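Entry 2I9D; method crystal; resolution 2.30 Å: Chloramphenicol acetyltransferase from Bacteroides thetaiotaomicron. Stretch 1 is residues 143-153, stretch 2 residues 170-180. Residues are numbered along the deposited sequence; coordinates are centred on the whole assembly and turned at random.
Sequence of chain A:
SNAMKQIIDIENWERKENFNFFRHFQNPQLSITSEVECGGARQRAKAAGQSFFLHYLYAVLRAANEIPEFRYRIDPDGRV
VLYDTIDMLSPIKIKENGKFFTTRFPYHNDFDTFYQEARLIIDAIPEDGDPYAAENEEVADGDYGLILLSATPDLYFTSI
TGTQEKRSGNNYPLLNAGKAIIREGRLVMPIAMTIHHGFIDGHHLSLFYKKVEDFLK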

# COMPACT_ATOMS: atom_id res chain seq x y z
N ASP A 143 -13.67 -12.77 -20.15
CA ASP A 143 -13.22 -11.49 -20.70
C ASP A 143 -12.43 -10.74 -19.63
O ASP A 143 -13.01 -10.17 -18.69
N TYR A 144 -11.10 -10.76 -19.77
CA TYR A 144 -10.22 -10.04 -18.84
C TYR A 144 -9.70 -8.73 -19.46
O TYR A 144 -8.82 -8.07 -18.90
N GLY A 145 -10.25 -8.37 -20.62
CA GLY A 145 -9.81 -7.16 -21.31
C GLY A 145 -10.47 -5.94 -20.71
O GLY A 145 -11.25 -5.21 -21.38
N LEU A 146 -10.16 -5.73 -19.44
CA LEU A 146 -10.79 -4.72 -18.60
C LEU A 146 -9.81 -4.20 -17.55
O LEU A 146 -8.85 -4.86 -17.22
N ILE A 147 -10.09 -3.01 -17.02
CA ILE A 147 -9.49 -2.56 -15.75
C ILE A 147 -10.67 -2.17 -14.89
O ILE A 147 -11.80 -2.13 -15.39
N LEU A 148 -10.43 -1.96 -13.60
CA LEU A 148 -11.53 -1.64 -12.66
C LEU A 148 -11.06 -0.53 -11.76
O LEU A 148 -9.95 -0.60 -11.21
N LEU A 149 -11.89 0.50 -11.63
CA LEU A 149 -11.52 1.63 -10.82
C LEU A 149 -12.63 1.91 -9.84
O LEU A 149 -13.81 1.98 -10.21
N SER A 150 -12.24 2.04 -8.59
CA SER A 150 -13.17 2.34 -7.51
C SER A 150 -12.89 3.76 -6.97
O SER A 150 -11.77 4.06 -6.60
N ALA A 151 -13.91 4.64 -6.97
CA ALA A 151 -13.74 6.02 -6.49
C ALA A 151 -14.07 6.19 -5.03
O ALA A 151 -15.08 5.66 -4.56
N THR A 152 -13.23 6.93 -4.30
CA THR A 152 -13.60 7.37 -2.97
C THR A 152 -13.38 8.86 -2.93
O THR A 152 -12.33 9.31 -2.44
N PRO A 153 -14.37 9.62 -3.46
CA PRO A 153 -14.18 11.04 -3.72
C PRO A 153 -14.07 11.90 -2.49
O PRO A 153 -13.64 13.05 -2.61
N ASN A 170 -4.62 -11.25 -9.67
CA ASN A 170 -5.96 -10.88 -10.13
C ASN A 170 -6.11 -11.03 -11.64
O ASN A 170 -5.14 -10.90 -12.37
N ASN A 171 -7.34 -11.27 -12.10
CA ASN A 171 -7.62 -11.37 -13.55
C ASN A 171 -7.28 -10.11 -14.34
O ASN A 171 -6.83 -10.20 -15.48
N TYR A 172 -7.48 -8.94 -13.73
CA TYR A 172 -7.15 -7.64 -14.34
C TYR A 172 -6.68 -6.59 -13.30
O TYR A 172 -6.83 -6.80 -12.10
N PRO A 173 -6.04 -5.51 -13.75
CA PRO A 173 -5.66 -4.36 -12.89
C PRO A 173 -6.83 -3.76 -12.12
O PRO A 173 -7.91 -3.57 -12.66
N LEU A 174 -6.57 -3.48 -10.85
CA LEU A 174 -7.51 -2.89 -9.91
C LEU A 174 -6.95 -1.51 -9.50
O LEU A 174 -5.79 -1.38 -9.17
N LEU A 175 -7.80 -0.48 -9.56
CA LEU A 175 -7.39 0.89 -9.29
C LEU A 175 -8.35 1.53 -8.30
O LEU A 175 -9.49 1.08 -8.14
N ASN A 176 -7.84 2.57 -7.64
CA ASN A 176 -8.58 3.38 -6.71
C ASN A 176 -8.25 4.83 -6.96
O ASN A 176 -7.06 5.18 -7.11
N ALA A 177 -9.28 5.67 -6.96
CA ALA A 177 -9.13 7.10 -7.10
C ALA A 177 -9.59 7.71 -5.77
O ALA A 177 -10.53 7.19 -5.14
N GLY A 178 -8.94 8.76 -5.33
CA GLY A 178 -9.32 9.41 -4.08
C GLY A 178 -9.71 10.84 -4.28
O GLY A 178 -9.85 11.30 -5.42
N LYS A 179 -9.85 11.55 -3.18
CA LYS A 179 -10.25 12.96 -3.16
C LYS A 179 -9.29 13.93 -3.87
O LYS A 179 -8.06 13.82 -3.71
N ALA A 180 -9.86 14.85 -4.65
CA ALA A 180 -9.12 15.95 -5.29
C ALA A 180 -9.00 17.11 -4.31
O ALA A 180 -9.98 17.57 -3.69

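The backbone sets the rules of this contact before any side chain is placed. The two strands run parallel, pairing Leu148 with Leu174, Leu149 with Leu175, Ser150 with Asn176 and Ala151 with Ala177. A ladder of hydrogen bonds holds the register: Leu148 N to Pro173 O (3.1 Å), Leu175 N to Leu148 O (2.7 Å), Ser150 N to Leu175 O (2.9 Å), Ala177 N to Ser150 O (3.0 Å) and Thr152 N to Ala177 O (2.8 Å). Paired side chains lie side by side on one face, and most of them touch; the two stretches together bury 857 Å².

On the face carrying Leu149, Ala151, Leu175 and Ala177 the packing is apolar. Leu149, chi1 t, packs on both neighbours: CD1 is 4.1 Å from Leu175 CB, and CD2 is 3.9 Å from Ala177 CB, with CD1 also near that methyl. Leu175, chi1 m, sends CD1 back along the partner strand to 4.1 Å from Ile147 CB. Ile147, in the p, t rotamer, also rests its CG2 3.8 Å from Pro173 CB. The small Ala151 and Ala177 continue the pair with little side-chain bulk.

The face of Leu148, Ser150, Leu174 and Asn176 grades from apolar to polar. Leu148 is chi1 t; its CB sits 3.9 Å from CD2 of Leu174, whose m, t rotamer brings the end of the chain nearer the other strand than the CA-to-CB bond alone would suggest. One pair further on, Asn176 places OD1 4.0 Å from Ser150 CB, a van der Waals approach between polar residues. Leu174 and Asn176 both use chi1 m, and in both the end of the side chain comes nearer the other strand.

Aromatic residues close the N-terminal end. Tyr144 and Tyr172 both point toward the opposite stretch. Tyr144, chi1 m, offers a ring face to Asn171, itself chi1 m: Asn171 CB stands 3.5 Å from the centroid of the Tyr144 ring and almost on its normal, a CH-pi contact, while Asn171 CG comes 3.4 Å from Tyr144 CZ. Tyr172, chi1 p, sets its ring beside Tyr144, Leu146 and Leu148, where CD2 is 4.3 Å from Tyr144 CB, CE2 is 4.5 Å from Leu146 CD1, and CE1 is 4.2 Å from Leu148 CB. One ring thus bridges three residues, and its OH is hydrogen-bonded elsewhere in the structure.

Polar side chains add little across the C-terminal end. Thr152, chi1 p, makes a weak hydrogen bond from OG1 to Ala177 O (3.5 Å), supplementing its own backbone bond to the same oxygen. Lys179 is extended, all four chi angles t; its CG passes 3.1 Å from Pro153 O while the end of the chain leads away. A water joins the stretches beyond the ladder, donating to Pro153 O (2.7 Å from the water oxygen) and accepting from Ala180 N (3.3 Å from it).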

# COMPACT_ATOMS: atom_id res chain seq x y z
CB ASP A 143 -14.39 -10.66 -21.24
CG ASP A 143 -13.94 -9.39 -21.99
OD1 ASP A 143 -12.73 -9.14 -22.16
OD2 ASP A 143 -14.80 -8.60 -22.40
CB TYR A 144 -9.06 -10.91 -18.35
CG TYR A 144 -9.45 -12.17 -17.61
CD1 TYR A 144 -10.75 -12.35 -17.12
CD2 TYR A 144 -8.51 -13.16 -17.35
CE1 TYR A 144 -11.11 -13.50 -16.42
CE2 TYR A 144 -8.86 -14.32 -16.65
CZ TYR A 144 -10.17 -14.48 -16.21
OH TYR A 144 -10.52 -15.61 -15.53
CB LEU A 146 -11.99 -5.33 -17.85
CG LEU A 146 -13.17 -5.85 -18.66
CD1 LEU A 146 -13.76 -7.00 -17.89
CD2 LEU A 146 -14.19 -4.73 -18.91
CB ILE A 147 -8.45 -1.41 -15.91
CG1 ILE A 147 -9.07 -0.17 -16.59
CG2 ILE A 147 -7.25 -1.92 -16.69
CD1 ILE A 147 -8.17 1.11 -16.53
CB LEU A 148 -11.98 -2.85 -11.83
CG LEU A 148 -13.08 -2.57 -10.77
CD1 LEU A 148 -13.98 -3.78 -10.55
CD2 LEU A 148 -12.46 -2.06 -9.42
CB LEU A 149 -11.16 2.87 -11.67
CG LEU A 149 -10.70 4.11 -10.87
CD1 LEU A 149 -9.70 4.93 -11.67
CD2 LEU A 149 -11.91 5.00 -10.47
CB SER A 150 -13.02 1.26 -6.43
OG SER A 150 -13.67 1.70 -5.26
CB ALA A 151 -14.58 7.00 -7.32
CB THR A 152 -12.87 6.60 -1.79
OG1 THR A 152 -11.48 6.91 -1.79
CG2 THR A 152 -12.99 5.15 -1.98
CB PRO A 153 -15.43 11.42 -4.55
CG PRO A 153 -16.48 10.44 -4.10
CD PRO A 153 -15.71 9.16 -3.87
CB ASN A 170 -6.28 -9.43 -9.75
CG ASN A 170 -6.22 -9.21 -8.26
OD1 ASN A 170 -6.57 -10.08 -7.49
ND2 ASN A 170 -5.79 -8.03 -7.84
CB ASN A 171 -9.06 -11.80 -13.80
CG ASN A 171 -9.37 -13.14 -13.20
OD1 ASN A 171 -8.54 -14.04 -13.23
ND2 ASN A 171 -10.55 -13.27 -12.60
CB TYR A 172 -8.31 -7.10 -15.19
CG TYR A 172 -9.66 -7.39 -14.59
CD1 TYR A 172 -10.19 -6.57 -13.57
CD2 TYR A 172 -10.38 -8.51 -14.99
CE1 TYR A 172 -11.43 -6.85 -13.00
CE2 TYR A 172 -11.62 -8.80 -14.42
CZ TYR A 172 -12.14 -7.97 -13.43
OH TYR A 172 -13.36 -8.29 -12.87
CB PRO A 173 -5.07 -3.34 -13.88
CG PRO A 173 -4.53 -4.20 -14.98
CD PRO A 173 -5.54 -5.34 -15.12
CB LEU A 174 -7.64 -3.81 -8.67
CG LEU A 174 -8.33 -5.18 -8.82
CD1 LEU A 174 -8.55 -5.88 -7.47
CD2 LEU A 174 -9.69 -5.01 -9.58
CB LEU A 175 -7.33 1.76 -10.56
CG LEU A 175 -6.27 1.45 -11.62
CD1 LEU A 175 -6.80 0.47 -12.70
CD2 LEU A 175 -5.77 2.72 -12.25
CB ASN A 176 -8.13 3.06 -5.30
CG ASN A 176 -8.47 1.65 -4.89
OD1 ASN A 176 -9.58 1.38 -4.44
ND2 ASN A 176 -7.51 0.75 -5.03
CB ALA A 177 -9.95 7.61 -8.25
CB LYS A 179 -10.42 13.41 -1.69
CG LYS A 179 -11.18 14.68 -1.52
CD LYS A 179 -11.21 15.05 -0.05
CE LYS A 179 -11.87 16.41 0.15
NZ LYS A 179 -11.87 16.77 1.60
CB ALA A 180 -9.77 16.41 -6.58
O HOH W 1 -13.13 14.89 -4.52